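PDB 2H9F: hypothetical protein, which probably isomerises methylaconitate, as a member of the PrpF family, in the methylcitrate route of propionate breakdown. Local coordinates for residues E159-L165 with S378-I383; T145-P151 with E174-L180; V23-L27 with F115-A119; R358-E362 with K374-S378. All blocks are in the same frame, centred on the assembly; numbering follows the deposited sequence.

From the N terminus, interaction 3 comes first: residues 23-27 of strand 20-26 meet the end of helix 106-118, closing a loop of 87 residues. Interaction 2 then closes a short one, pairing 145-151 with 174-180. Interaction 1 starts inside that loop, at 159-165, and reaches forward to 378-383, so interactions 1 and 2 cross. Interaction 4, the hairpin of 358-362 with 374-378, is nested within the loop of interaction 1 and shares Ser378 with it. Strand 369-386 therefore joins interactions 1 and 4, and it pairs with strand 175-180 of interaction 2. Glu174 and Ser378 touch there, at 2.5 Å between OE2 and OG. His118 and Leu117 bring interaction 3 against interactions 1 and 2.

Interaction 1. Residues E159-L165 with S378-I383; sequences ETGDFEL and SRSARI. With CO (cobalt (II) ion), chain B.
The loop 159-165 arches over the broken strand 378-383, with Glu159 CA 5.7 Å from Arg382 CA at one foot and Leu165 CA 6.5 Å from Arg379 CA at the other. At the first foot Glu159 OE2 accepts a hydrogen bond from the backbone N of Ile383 at 2.9 Å. The bond is nearly straight, 175°, and meets OE2 almost along its C-O axis. Glu159 OE1 turns to Arg390 and Gln7 of the second subunit. The loop thus belongs to the dimer interface of this PrpF-family protein. Asp162 OD1 binds the cobalt ion at 2.2 Å, and His4 of the second subunit and a water bind it too; that water also donates to Gly161 O. At the other foot Phe163 has CG anti to its backbone N (chi1 173°), which brings CZ to 3.6 Å from Ser378 CB, at a slant to the ring. Ser380 CB sits at the ring edge. Leu165 splits its methyls along the strand: CD1 lies 3.7 Å from Ser378 O, CD2 against Arg379 CA. Near the second foot a water donates to Phe163 O and is hydrogen-bonded to Ser380 OG, which also pairs with Arg16.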
loop_
_atom_site.group_PDB
_atom_site.type_symbol
_atom_site.label_atom_id
_atom_site.label_comp_id
_atom_site.label_asym_id
_atom_site.label_seq_id
_atom_site.Cartn_x
_atom_site.Cartn_y
_atom_site.Cartn_z
ATOM N N GLU A 159 5.866 5.734 23.227
ATOM C CA GLU A 159 5.819 5.673 21.786
ATOM C C GLU A 159 5.847 7.027 21.155
ATOM O O GLU A 159 6.396 7.210 20.084
ATOM C CB GLU A 159 4.525 5.010 21.312
ATOM C CG GLU A 159 4.318 3.606 21.754
ATOM C CD GLU A 159 3.074 2.994 21.102
ATOM O OE1 GLU A 159 1.926 3.347 21.498
ATOM O OE2 GLU A 159 3.272 2.174 20.190
ATOM N N THR A 160 5.203 7.987 21.807
ATOM C CA THR A 160 5.014 9.289 21.212
ATOM C C THR A 160 6.170 10.226 21.577
ATOM O O THR A 160 6.903 9.993 22.551
ATOM C CB THR A 160 3.721 9.885 21.703
ATOM O OG1 THR A 160 3.720 9.949 23.139
ATOM C CG2 THR A 160 2.528 9.066 21.180
ATOM N N GLY A 161 6.342 11.265 20.769
ATOM C CA GLY A 161 7.450 12.180 20.956
ATOM C C GLY A 161 7.729 13.030 19.742
ATOM O O GLY A 161 6.923 13.083 18.819
ATOM N N ASP A 162 8.866 13.731 19.784
ATOM C CA ASP A 162 9.196 14.805 18.829
ATOM C C ASP A 162 10.420 14.506 17.957
ATOM O O ASP A 162 10.899 15.355 17.250
ATOM C CB ASP A 162 9.363 16.117 19.589
ATOM C CG ASP A 162 8.041 16.733 19.939
ATOM O OD1 ASP A 162 7.012 16.385 19.311
ATOM O OD2 ASP A 162 8.020 17.569 20.837
ATOM N N PHE A 163 10.852 13.263 17.946
ATOM C CA PHE A 163 11.965 12.824 17.127
ATOM C C PHE A 163 11.548 12.524 15.701
ATOM O O PHE A 163 10.665 11.699 15.472
ATOM C CB PHE A 163 12.571 11.564 17.739
ATOM C CG PHE A 163 13.613 10.953 16.889
ATOM C CD1 PHE A 163 14.874 11.529 16.821
ATOM C CD2 PHE A 163 13.340 9.827 16.134
ATOM C CE1 PHE A 163 15.855 10.992 16.022
ATOM C CE2 PHE A 163 14.344 9.285 15.311
ATOM C CZ PHE A 163 15.591 9.872 15.274
ATOM N N GLU A 164 12.196 13.191 14.741
ATOM C CA GLU A 164 11.874 13.041 13.320
ATOM C C GLU A 164 12.808 12.066 12.648
ATOM O O GLU A 164 14.015 12.080 12.884
ATOM C CB GLU A 164 12.027 14.354 12.566
ATOM C CG GLU A 164 10.984 15.451 12.770
ATOM C CD GLU A 164 11.373 16.794 12.073
ATOM N N LEU A 165 12.250 11.231 11.774
ATOM C CA LEU A 165 13.025 10.315 10.979
ATOM C C LEU A 165 12.584 10.511 9.530
ATOM O O LEU A 165 11.391 10.484 9.244
ATOM C CB LEU A 165 12.763 8.889 11.439
ATOM C CG LEU A 165 13.592 7.780 10.786
ATOM C CD1 LEU A 165 15.064 7.950 11.124
ATOM C CD2 LEU A 165 13.026 6.456 11.254
ATOM N N SER A 378 19.584 6.159 15.296
ATOM C CA SER A 378 18.322 6.397 15.953
ATOM C C SER A 378 17.165 6.206 14.989
ATOM O O SER A 378 17.195 6.658 13.825
ATOM C CB SER A 378 18.267 7.832 16.476
ATOM O OG SER A 378 19.137 7.980 17.582
ATOM N N ARG A 379 16.129 5.545 15.480
ATOM C CA ARG A 379 14.889 5.371 14.713
ATOM C C ARG A 379 13.723 5.531 15.649
ATOM O O ARG A 379 13.882 6.036 16.777
ATOM C CB ARG A 379 14.933 4.001 14.028
ATOM C CG ARG A 379 15.988 3.996 12.939
ATOM C CD ARG A 379 15.956 2.825 12.048
ATOM N NE ARG A 379 16.883 3.097 10.954
ATOM C CZ ARG A 379 17.650 2.188 10.330
ATOM N NH1 ARG A 379 17.654 0.882 10.679
ATOM N NH2 ARG A 379 18.452 2.613 9.343
ATOM N N SER A 380 12.530 5.213 15.170
ATOM C CA SER A 380 11.350 5.282 16.016
ATOM C C SER A 380 10.440 4.168 15.580
ATOM O O SER A 380 10.583 3.679 14.483
ATOM C CB SER A 380 10.643 6.617 15.876
ATOM O OG SER A 380 10.038 6.761 14.601
ATOM N N ALA A 381 9.493 3.817 16.440
ATOM C CA ALA A 381 8.502 2.763 16.185
ATOM C C ALA A 381 7.164 3.163 16.827
ATOM O O ALA A 381 7.129 3.877 17.821
ATOM C CB ALA A 381 8.950 1.509 16.760
ATOM N N ARG A 382 6.056 2.699 16.266
ATOM C CA ARG A 382 4.795 2.781 16.979
ATOM C C ARG A 382 3.807 1.710 16.538
ATOM O O ARG A 382 3.820 1.234 15.376
ATOM C CB ARG A 382 4.124 4.164 16.809
ATOM C CG ARG A 382 3.825 4.558 15.426
ATOM C CD ARG A 382 3.202 6.010 15.354
ATOM N NE ARG A 382 1.810 5.947 15.605
ATOM C CZ ARG A 382 0.843 5.977 14.697
ATOM N NH1 ARG A 382 1.037 6.152 13.401
ATOM N NH2 ARG A 382 -0.391 5.885 15.131
ATOM N N ILE A 383 2.947 1.333 17.479
ATOM C CA ILE A 383 1.851 0.430 17.200
ATOM C C ILE A 383 0.781 1.145 16.395
ATOM O O ILE A 383 0.342 2.248 16.764
ATOM C CB ILE A 383 1.259 -0.189 18.515
ATOM C CG1 ILE A 383 2.257 -1.199 19.102
ATOM C CG2 ILE A 383 -0.090 -0.906 18.213
ATOM C CD1 ILE A 383 1.847 -1.674 20.519
HETATM CO CO CO B . 5.013 16.340 20.121
HETATM O O HOH W 1 4.684 14.733 18.853
HETATM O O HOH W 2 9.997 9.507 13.995
#

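Interaction 2. Residues T145-P151 with E174-L180; sequences TIIAHVP and EIVLEFL
Ile147 and Glu178 bind each other twice through their backbones: Glu178 N gives to Ile147 O at 2.8 Å, and Ile147 N gives to Glu178 O at 2.9 Å. They form a hydrogen-bonded pair in an antiparallel ladder between strands 144-153 and 175-180, whose segment directions differ by 164°. His149 N adds a straight bond to Val176 O, and Leu180 N bonds to Thr145 O. Waters extend the ladder at both ends. One donates to both Thr145 O and Leu180 O; another accepts from Val176 N and donates to His149 O. The ladder is one step in a longer run of strands, with strand 131-139 beyond 144-153 and strand 369-386 beyond 175-180.

On the face with Ile147 and His149, the carboxylate of Glu178 crosses the imidazole obliquely, their planes 61° apart. Its OE2 lies 3.3 Å from His149 NE2. Glu178 CG meets the ring at its edge. Thr145 CG2 and Leu180 CD1 touch near the end of the ladder.

The other face is apolar and carries Ile146, Ala148, Leu177 and Phe179. Helix 106-118 covers part of it, with Thr110 on Leu177 and Ser109 on Ile146. Leu177 CD2 packs against Ala148 CB at 3.7 Å. Ile146 runs alongside Phe179, with CG2 anti to its backbone N and CG1 anti to its carbonyl carbon (chi1 -53°). This puts CG2 over one face of the Phe179 ring, toward its rim, in a CH-pi contact 4.2 Å from the centroid. Ile146 CD1 touches Phe179 CE2 at 3.6 Å.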
loop_
_atom_site.group_PDB
_atom_site.type_symbol
_atom_site.label_atom_id
_atom_site.label_comp_id
_atom_site.label_asym_id
_atom_site.label_seq_id
_atom_site.Cartn_x
_atom_site.Cartn_y
_atom_site.Cartn_z
ATOM N N THR A 145 23.785 -9.489 17.590
ATOM C CA THR A 145 23.116 -8.749 18.643
ATOM C C THR A 145 22.796 -7.337 18.199
ATOM O O THR A 145 23.613 -6.633 17.572
ATOM C CB THR A 145 24.017 -8.699 19.874
ATOM O OG1 THR A 145 24.277 -10.044 20.284
ATOM C CG2 THR A 145 23.378 -7.891 21.040
ATOM N N ILE A 146 21.588 -6.922 18.546
ATOM C CA ILE A 146 21.147 -5.570 18.421
ATOM C C ILE A 146 20.642 -5.170 19.820
ATOM O O ILE A 146 19.912 -5.929 20.457
ATOM C CB ILE A 146 19.971 -5.412 17.425
ATOM C CG1 ILE A 146 20.290 -6.042 16.072
ATOM C CG2 ILE A 146 19.581 -3.927 17.264
ATOM C CD1 ILE A 146 19.063 -6.103 15.139
ATOM N N ILE A 147 21.058 -3.995 20.289
ATOM C CA ILE A 147 20.590 -3.441 21.543
ATOM C C ILE A 147 19.711 -2.288 21.143
ATOM O O ILE A 147 20.135 -1.438 20.372
ATOM C CB ILE A 147 21.732 -2.864 22.421
ATOM C CG1 ILE A 147 22.849 -3.887 22.601
ATOM C CG2 ILE A 147 21.166 -2.406 23.768
ATOM C CD1 ILE A 147 22.420 -5.170 23.197
ATOM N N ALA A 148 18.477 -2.321 21.621
ATOM C CA ALA A 148 17.507 -1.271 21.414
ATOM C C ALA A 148 17.248 -0.600 22.767
ATOM O O ALA A 148 16.802 -1.234 23.731
ATOM C CB ALA A 148 16.217 -1.848 20.814
ATOM N N HIS A 149 17.538 0.693 22.826
ATOM C CA HIS A 149 17.319 1.475 24.012
ATOM C C HIS A 149 15.951 2.091 23.898
ATOM O O HIS A 149 15.769 3.122 23.236
ATOM C CB HIS A 149 18.403 2.537 24.138
ATOM C CG HIS A 149 19.795 1.975 24.184
ATOM N ND1 HIS A 149 20.449 1.712 25.362
ATOM C CD2 HIS A 149 20.664 1.658 23.196
ATOM C CE1 HIS A 149 21.647 1.231 25.100
ATOM N NE2 HIS A 149 21.800 1.177 23.794
ATOM N N VAL A 150 14.975 1.457 24.540
ATOM C CA VAL A 150 13.584 1.799 24.336
ATOM C C VAL A 150 13.091 2.621 25.491
ATOM O O VAL A 150 13.183 2.197 26.642
ATOM C CB VAL A 150 12.717 0.498 24.178
ATOM C CG1 VAL A 150 11.240 0.848 24.014
ATOM C CG2 VAL A 150 13.182 -0.288 23.022
ATOM N N PRO A 151 12.556 3.828 25.217
ATOM C CA PRO A 151 12.094 4.596 26.338
ATOM C C PRO A 151 10.803 4.073 26.905
ATOM O O PRO A 151 9.971 3.527 26.167
ATOM C CB PRO A 151 11.903 5.995 25.738
ATOM C CG PRO A 151 11.531 5.724 24.315
ATOM C CD PRO A 151 12.330 4.525 23.938
ATOM N N GLU A 174 12.286 8.703 20.253
ATOM C CA GLU A 174 13.549 8.209 19.699
ATOM C C GLU A 174 13.928 6.908 20.359
ATOM O O GLU A 174 13.814 6.770 21.579
ATOM C CB GLU A 174 14.647 9.268 19.919
ATOM C CG GLU A 174 15.973 8.866 19.388
ATOM C CD GLU A 174 17.035 9.951 19.558
ATOM O OE1 GLU A 174 16.735 10.997 20.181
ATOM O OE2 GLU A 174 18.156 9.793 19.019
ATOM N N ILE A 175 14.283 5.930 19.539
ATOM C CA ILE A 175 14.857 4.670 19.998
ATOM C C ILE A 175 16.241 4.605 19.377
ATOM O O ILE A 175 16.388 4.576 18.159
ATOM C CB ILE A 175 14.058 3.451 19.524
ATOM C CG1 ILE A 175 12.660 3.489 20.152
ATOM C CG2 ILE A 175 14.742 2.168 19.945
ATOM C CD1 ILE A 175 11.606 2.498 19.570
ATOM N N VAL A 176 17.270 4.596 20.209
ATOM C CA VAL A 176 18.638 4.431 19.737
ATOM C C VAL A 176 18.923 2.931 19.620
ATOM O O VAL A 176 18.630 2.176 20.539
ATOM C CB VAL A 176 19.631 5.064 20.768
ATOM C CG1 VAL A 176 21.071 4.759 20.412
ATOM C CG2 VAL A 176 19.377 6.572 20.905
ATOM N N LEU A 177 19.496 2.517 18.487
ATOM C CA LEU A 177 19.869 1.145 18.251
ATOM C C LEU A 177 21.367 1.025 18.184
ATOM O O LEU A 177 22.006 1.892 17.592
ATOM C CB LEU A 177 19.301 0.657 16.906
ATOM C CG LEU A 177 17.781 0.672 16.668
ATOM C CD1 LEU A 177 17.481 0.404 15.187
ATOM C CD2 LEU A 177 17.049 -0.331 17.582
ATOM N N GLU A 178 21.917 -0.063 18.738
ATOM C CA GLU A 178 23.326 -0.400 18.600
ATOM C C GLU A 178 23.447 -1.782 17.981
ATOM O O GLU A 178 23.002 -2.754 18.566
ATOM C CB GLU A 178 24.081 -0.455 19.949
ATOM C CG GLU A 178 23.788 0.656 20.883
ATOM C CD GLU A 178 24.735 0.692 22.096
ATOM O OE1 GLU A 178 25.336 -0.329 22.453
ATOM O OE2 GLU A 178 24.875 1.785 22.677
ATOM N N PHE A 179 24.071 -1.841 16.812
ATOM C CA PHE A 179 24.357 -3.086 16.146
ATOM C C PHE A 179 25.768 -3.489 16.515
ATOM O O PHE A 179 26.739 -2.834 16.135
ATOM C CB PHE A 179 24.200 -2.904 14.645
ATOM C CG PHE A 179 22.792 -2.627 14.222
ATOM C CD1 PHE A 179 22.272 -1.356 14.312
ATOM C CD2 PHE A 179 21.968 -3.644 13.777
ATOM C CE1 PHE A 179 20.964 -1.082 13.937
ATOM C CE2 PHE A 179 20.644 -3.382 13.385
ATOM C CZ PHE A 179 20.154 -2.094 13.476
ATOM N N LEU A 180 25.885 -4.563 17.282
ATOM C CA LEU A 180 27.172 -5.008 17.758
ATOM C C LEU A 180 27.885 -5.831 16.695
ATOM O O LEU A 180 27.279 -6.669 16.024
ATOM C CB LEU A 180 27.022 -5.836 19.031
ATOM C CG LEU A 180 26.305 -5.133 20.192
ATOM C CD1 LEU A 180 26.484 -5.942 21.504
ATOM C CD2 LEU A 180 26.783 -3.718 20.426
HETATM O O HOH W 3 26.693 -9.191 17.140
HETATM O O HOH W 4 24.706 -6.437 15.015
HETATM O O HOH W 5 16.738 5.601 23.172
#

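Interaction 3. Residues V23-L27 with F115-A119; sequences VFFRL and FALHA. With SO4 (sulfate ion), chain H.
Arg26 NH1 donates to Ala119 O at 3.2 Å, with an angle of 165° at the hydrogen, and makes only weak bonds to O1 and O2 of a sulfate. The sulfate probably came from the crystallisation liquor. Ala119 O lies in the guanidinium plane, so it meets the group at its edge. The side chain is bent at chi3 (-58°), which swings the guanidinium round to the end of helix 106-118. Arg26 NE forms a salt bridge with Asp29. The aliphatic part of Arg26 is used as well: CD packs 3.5 Å from Ala119 CB, and CG lies against Phe115 CZ.

Phe115 is the apolar core of the contact. Its CG is anti to the backbone N, which sends the ring from the helix toward strand 20-26. There it is sandwiched. Phe24 CB stands over the centre of one face in a CH-pi contact, 3.7 Å from the centroid, and Ala119 CB stands over the centre of the opposite face. Arg26 N meets the ring edge. The two phenylalanine rings meet obliquely, their planes at 57°, with Phe24 CD2 and Phe115 CD2 3.8 Å apart. The contact joins the helix end to the strands beneath it, where Leu15 lies against Phe24 and Leu75 against Phe115. Carbon on both faces probably limits the ring's tilt. The charge of Arg26 is probably balanced mainly by Asp29; the sulfate adds little.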
loop_
_atom_site.group_PDB
_atom_site.type_symbol
_atom_site.label_atom_id
_atom_site.label_comp_id
_atom_site.label_asym_id
_atom_site.label_seq_id
_atom_site.Cartn_x
_atom_site.Cartn_y
_atom_site.Cartn_z
ATOM N N VAL A 23 3.789 -7.043 10.469
ATOM C CA VAL A 23 2.845 -7.693 11.328
ATOM C C VAL A 23 3.700 -8.512 12.265
ATOM O O VAL A 23 4.492 -9.314 11.792
ATOM C CB VAL A 23 1.876 -8.650 10.587
ATOM C CG1 VAL A 23 0.859 -9.208 11.585
ATOM C CG2 VAL A 23 1.167 -7.964 9.411
ATOM N N PHE A 24 3.553 -8.258 13.576
ATOM C CA PHE A 24 4.364 -8.873 14.605
ATOM C C PHE A 24 3.586 -9.924 15.414
ATOM O O PHE A 24 2.445 -9.717 15.830
ATOM C CB PHE A 24 4.943 -7.816 15.556
ATOM C CG PHE A 24 6.069 -7.013 14.987
ATOM C CD1 PHE A 24 5.857 -6.104 13.952
ATOM C CD2 PHE A 24 7.320 -7.083 15.547
ATOM C CE1 PHE A 24 6.877 -5.354 13.444
ATOM C CE2 PHE A 24 8.344 -6.321 15.055
ATOM C CZ PHE A 24 8.128 -5.462 14.000
ATOM N N PHE A 25 4.250 -11.061 15.624
ATOM C CA PHE A 25 3.695 -12.140 16.403
ATOM C C PHE A 25 4.620 -12.551 17.532
ATOM O O PHE A 25 5.814 -12.642 17.324
ATOM C CB PHE A 25 3.537 -13.378 15.509
ATOM C CG PHE A 25 2.656 -13.161 14.340
ATOM C CD1 PHE A 25 3.164 -12.653 13.163
ATOM C CD2 PHE A 25 1.300 -13.456 14.419
ATOM C CE1 PHE A 25 2.330 -12.425 12.056
ATOM C CE2 PHE A 25 0.471 -13.296 13.302
ATOM C CZ PHE A 25 0.996 -12.794 12.115
ATOM N N ARG A 26 4.057 -12.880 18.690
ATOM C CA ARG A 26 4.787 -13.735 19.648
ATOM C C ARG A 26 4.768 -15.175 19.200
ATOM O O ARG A 26 3.719 -15.681 18.789
ATOM C CB ARG A 26 4.162 -13.691 21.014
ATOM C CG ARG A 26 3.794 -12.303 21.484
ATOM C CD ARG A 26 3.425 -12.277 22.934
ATOM N NE ARG A 26 2.319 -13.163 23.242
ATOM C CZ ARG A 26 1.823 -13.359 24.456
ATOM N NH1 ARG A 26 2.335 -12.728 25.508
ATOM N NH2 ARG A 26 0.834 -14.236 24.622
ATOM N N LEU A 27 5.887 -15.882 19.330
ATOM C CA LEU A 27 5.930 -17.282 18.906
ATOM C C LEU A 27 4.799 -18.125 19.517
ATOM O O LEU A 27 4.131 -18.873 18.817
ATOM C CB LEU A 27 7.290 -17.899 19.239
ATOM C CG LEU A 27 7.526 -19.360 18.903
ATOM C CD1 LEU A 27 7.493 -19.641 17.395
ATOM C CD2 LEU A 27 8.855 -19.762 19.531
ATOM N N PHE A 115 8.162 -4.089 20.500
ATOM C CA PHE A 115 7.249 -5.206 20.603
ATOM C C PHE A 115 7.656 -6.159 21.692
ATOM O O PHE A 115 6.800 -6.757 22.318
ATOM C CB PHE A 115 7.201 -5.975 19.282
ATOM C CG PHE A 115 6.186 -7.090 19.256
ATOM C CD1 PHE A 115 4.835 -6.811 19.409
ATOM C CD2 PHE A 115 6.575 -8.400 19.072
ATOM C CE1 PHE A 115 3.906 -7.834 19.373
ATOM C CE2 PHE A 115 5.661 -9.390 19.056
ATOM C CZ PHE A 115 4.319 -9.095 19.194
ATOM N N ALA A 116 8.969 -6.327 21.897
ATOM C CA ALA A 116 9.470 -7.185 22.967
ATOM C C ALA A 116 8.825 -6.806 24.284
ATOM O O ALA A 116 8.496 -7.663 25.085
ATOM C CB ALA A 116 10.989 -7.057 23.099
ATOM N N LEU A 117 8.653 -5.494 24.497
ATOM C CA LEU A 117 8.008 -4.970 25.704
ATOM C C LEU A 117 6.476 -5.053 25.664
ATOM O O LEU A 117 5.870 -5.482 26.664
ATOM C CB LEU A 117 8.477 -3.549 25.974
ATOM C CG LEU A 117 9.964 -3.421 26.388
ATOM C CD1 LEU A 117 10.455 -1.986 26.210
ATOM C CD2 LEU A 117 10.131 -3.849 27.818
ATOM N N HIS A 118 5.847 -4.697 24.539
ATOM C CA HIS A 118 4.400 -4.853 24.449
ATOM C C HIS A 118 4.025 -6.324 24.630
ATOM O O HIS A 118 3.020 -6.624 25.227
ATOM C CB HIS A 118 3.859 -4.323 23.123
ATOM C CG HIS A 118 4.213 -2.893 22.842
ATOM N ND1 HIS A 118 3.721 -1.835 23.575
ATOM C CD2 HIS A 118 5.004 -2.357 21.884
ATOM C CE1 HIS A 118 4.185 -0.711 23.066
ATOM N NE2 HIS A 118 4.959 -1.004 22.033
ATOM N N ALA A 119 4.874 -7.217 24.166
ATOM C CA ALA A 119 4.593 -8.632 24.206
ATOM C C ALA A 119 4.881 -9.326 25.514
ATOM O O ALA A 119 4.598 -10.538 25.636
ATOM C CB ALA A 119 5.346 -9.336 23.095
HETATM S S SO4 H . -0.262 -13.853 28.292
HETATM O O1 SO4 H . -0.224 -12.483 27.773
HETATM O O2 SO4 H . 1.071 -14.463 28.219
HETATM O O3 SO4 H . -0.700 -13.804 29.687
HETATM O O4 SO4 H . -1.209 -14.656 27.514
#

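Interaction 4. Residues R358-E362 with K374-S378; sequences RVGAE and KAIMS
A beta hairpin of strands 355-366 and 369-386 holds this contact, the two segments running antiparallel at 165°. Gly360 and Ile376 form a hydrogen-bonded pair: Ile376 N gives to Gly360 O at 2.9 Å, and Gly360 N gives to Ile376 O at 3.0 Å. The first donor stands above the carbonyl plane. Glu362 and Lys374 make the next such pair, Glu362 N to Lys374 O and Lys374 N to Glu362 O, each 3.2 Å. Between them Ala361 CA makes a CA-H...O contact with Lys374 O. Toward Arg358 and Ser378 the strands part, and water fills in. One water donates to Arg358 O and accepts from Ser378 N. A second joins Arg358 O, Arg358 NH1 and Ser378 OG; this hydroxyl also bonds to Glu174.

Ile376 CB packs over the backbone of Gly360, 3.6 Å from its O. On the same face the extended side chains of Glu362 and Lys374 keep company along their length. Lys374 CD rests 3.7 Å from Glu362 CD. Glu362 OE2 and Lys374 NZ form a salt bridge at 3.4 Å; as a hydrogen bond it is weak. Lys374 NZ also has a weak, long ion pair with Glu178, so its charge is probably shared between carboxylates on the two strands that flank 369-386.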
loop_
_atom_site.group_PDB
_atom_site.type_symbol
_atom_site.label_atom_id
_atom_site.label_comp_id
_atom_site.label_asym_id
_atom_site.label_seq_id
_atom_site.Cartn_x
_atom_site.Cartn_y
_atom_site.Cartn_z
ATOM N N ARG A 358 22.143 12.101 13.452
ATOM C CA ARG A 358 23.095 11.661 14.450
ATOM C C ARG A 358 23.395 10.176 14.306
ATOM O O ARG A 358 22.504 9.298 14.413
ATOM C CB ARG A 358 22.554 11.909 15.839
ATOM C CG ARG A 358 23.564 11.752 16.959
ATOM C CD ARG A 358 22.858 11.682 18.312
ATOM N NE ARG A 358 23.737 11.282 19.424
ATOM C CZ ARG A 358 23.984 10.019 19.822
ATOM N NH1 ARG A 358 23.445 8.944 19.224
ATOM N NH2 ARG A 358 24.806 9.842 20.856
ATOM N N VAL A 359 24.656 9.888 14.050
ATOM C CA VAL A 359 25.111 8.520 13.928
ATOM C C VAL A 359 26.329 8.302 14.826
ATOM O O VAL A 359 26.927 9.256 15.310
ATOM C CB VAL A 359 25.449 8.158 12.473
ATOM C CG1 VAL A 359 24.193 8.194 11.607
ATOM C CG2 VAL A 359 26.583 9.028 11.912
ATOM N N GLY A 360 26.685 7.042 15.047
ATOM C CA GLY A 360 27.784 6.726 15.903
ATOM C C GLY A 360 28.413 5.414 15.565
ATOM O O GLY A 360 27.834 4.588 14.852
ATOM N N ALA A 361 29.618 5.227 16.087
ATOM C CA ALA A 361 30.347 3.991 15.897
ATOM C C ALA A 361 31.407 3.827 16.959
ATOM O O ALA A 361 31.840 4.795 17.589
ATOM C CB ALA A 361 30.984 3.971 14.561
ATOM N N GLU A 362 31.803 2.585 17.156
ATOM C CA GLU A 362 33.005 2.249 17.903
ATOM C C GLU A 362 33.816 1.284 17.082
ATOM O O GLU A 362 33.261 0.445 16.378
ATOM C CB GLU A 362 32.676 1.601 19.231
ATOM C CG GLU A 362 32.188 2.598 20.255
ATOM C CD GLU A 362 32.008 1.958 21.638
ATOM O OE1 GLU A 362 32.606 0.859 21.889
ATOM O OE2 GLU A 362 31.244 2.548 22.451
ATOM N N LYS A 374 30.730 -1.457 16.905
ATOM C CA LYS A 374 29.342 -0.984 16.962
ATOM C C LYS A 374 28.989 -0.050 15.828
ATOM O O LYS A 374 29.792 0.784 15.448
ATOM C CB LYS A 374 29.068 -0.174 18.223
ATOM C CG LYS A 374 29.244 -0.887 19.556
ATOM C CD LYS A 374 28.943 0.107 20.669
ATOM C CE LYS A 374 28.934 -0.513 22.046
ATOM N NZ LYS A 374 28.548 0.492 23.070
ATOM N N ALA A 375 27.753 -0.176 15.346
ATOM C CA ALA A 375 27.070 0.861 14.562
ATOM C C ALA A 375 25.889 1.367 15.378
ATOM O O ALA A 375 25.086 0.588 15.859
ATOM C CB ALA A 375 26.577 0.310 13.250
ATOM N N ILE A 376 25.763 2.670 15.495
ATOM C CA ILE A 376 24.750 3.292 16.331
ATOM C C ILE A 376 23.929 4.263 15.498
ATOM O O ILE A 376 24.467 5.088 14.755
ATOM C CB ILE A 376 25.412 4.048 17.528
ATOM C CG1 ILE A 376 26.337 3.102 18.317
ATOM C CG2 ILE A 376 24.337 4.632 18.471
ATOM C CD1 ILE A 376 27.248 3.773 19.294
HETATM N N MSE A 377 22.609 4.158 15.607
HETATM C CA MSE A 377 21.688 5.038 14.882
HETATM C C MSE A 377 20.393 5.170 15.648
HETATM O O MSE A 377 20.140 4.407 16.562
HETATM C CB MSE A 377 21.419 4.466 13.514
HETATM C CG MSE A 377 20.765 3.079 13.578
HETATM SE SE MSE A 377 20.827 2.166 11.872
HETATM C CE MSE A 377 22.649 1.613 11.837
ATOM N N SER A 378 19.584 6.159 15.296
ATOM C CA SER A 378 18.322 6.397 15.953
ATOM C C SER A 378 17.165 6.206 14.989
ATOM O O SER A 378 17.195 6.658 13.825
ATOM C CB SER A 378 18.267 7.832 16.476
ATOM O OG SER A 378 19.137 7.980 17.582
HETATM O O HOH W 6 20.603 7.928 13.100
HETATM O O HOH W 7 22.058 7.912 17.066
#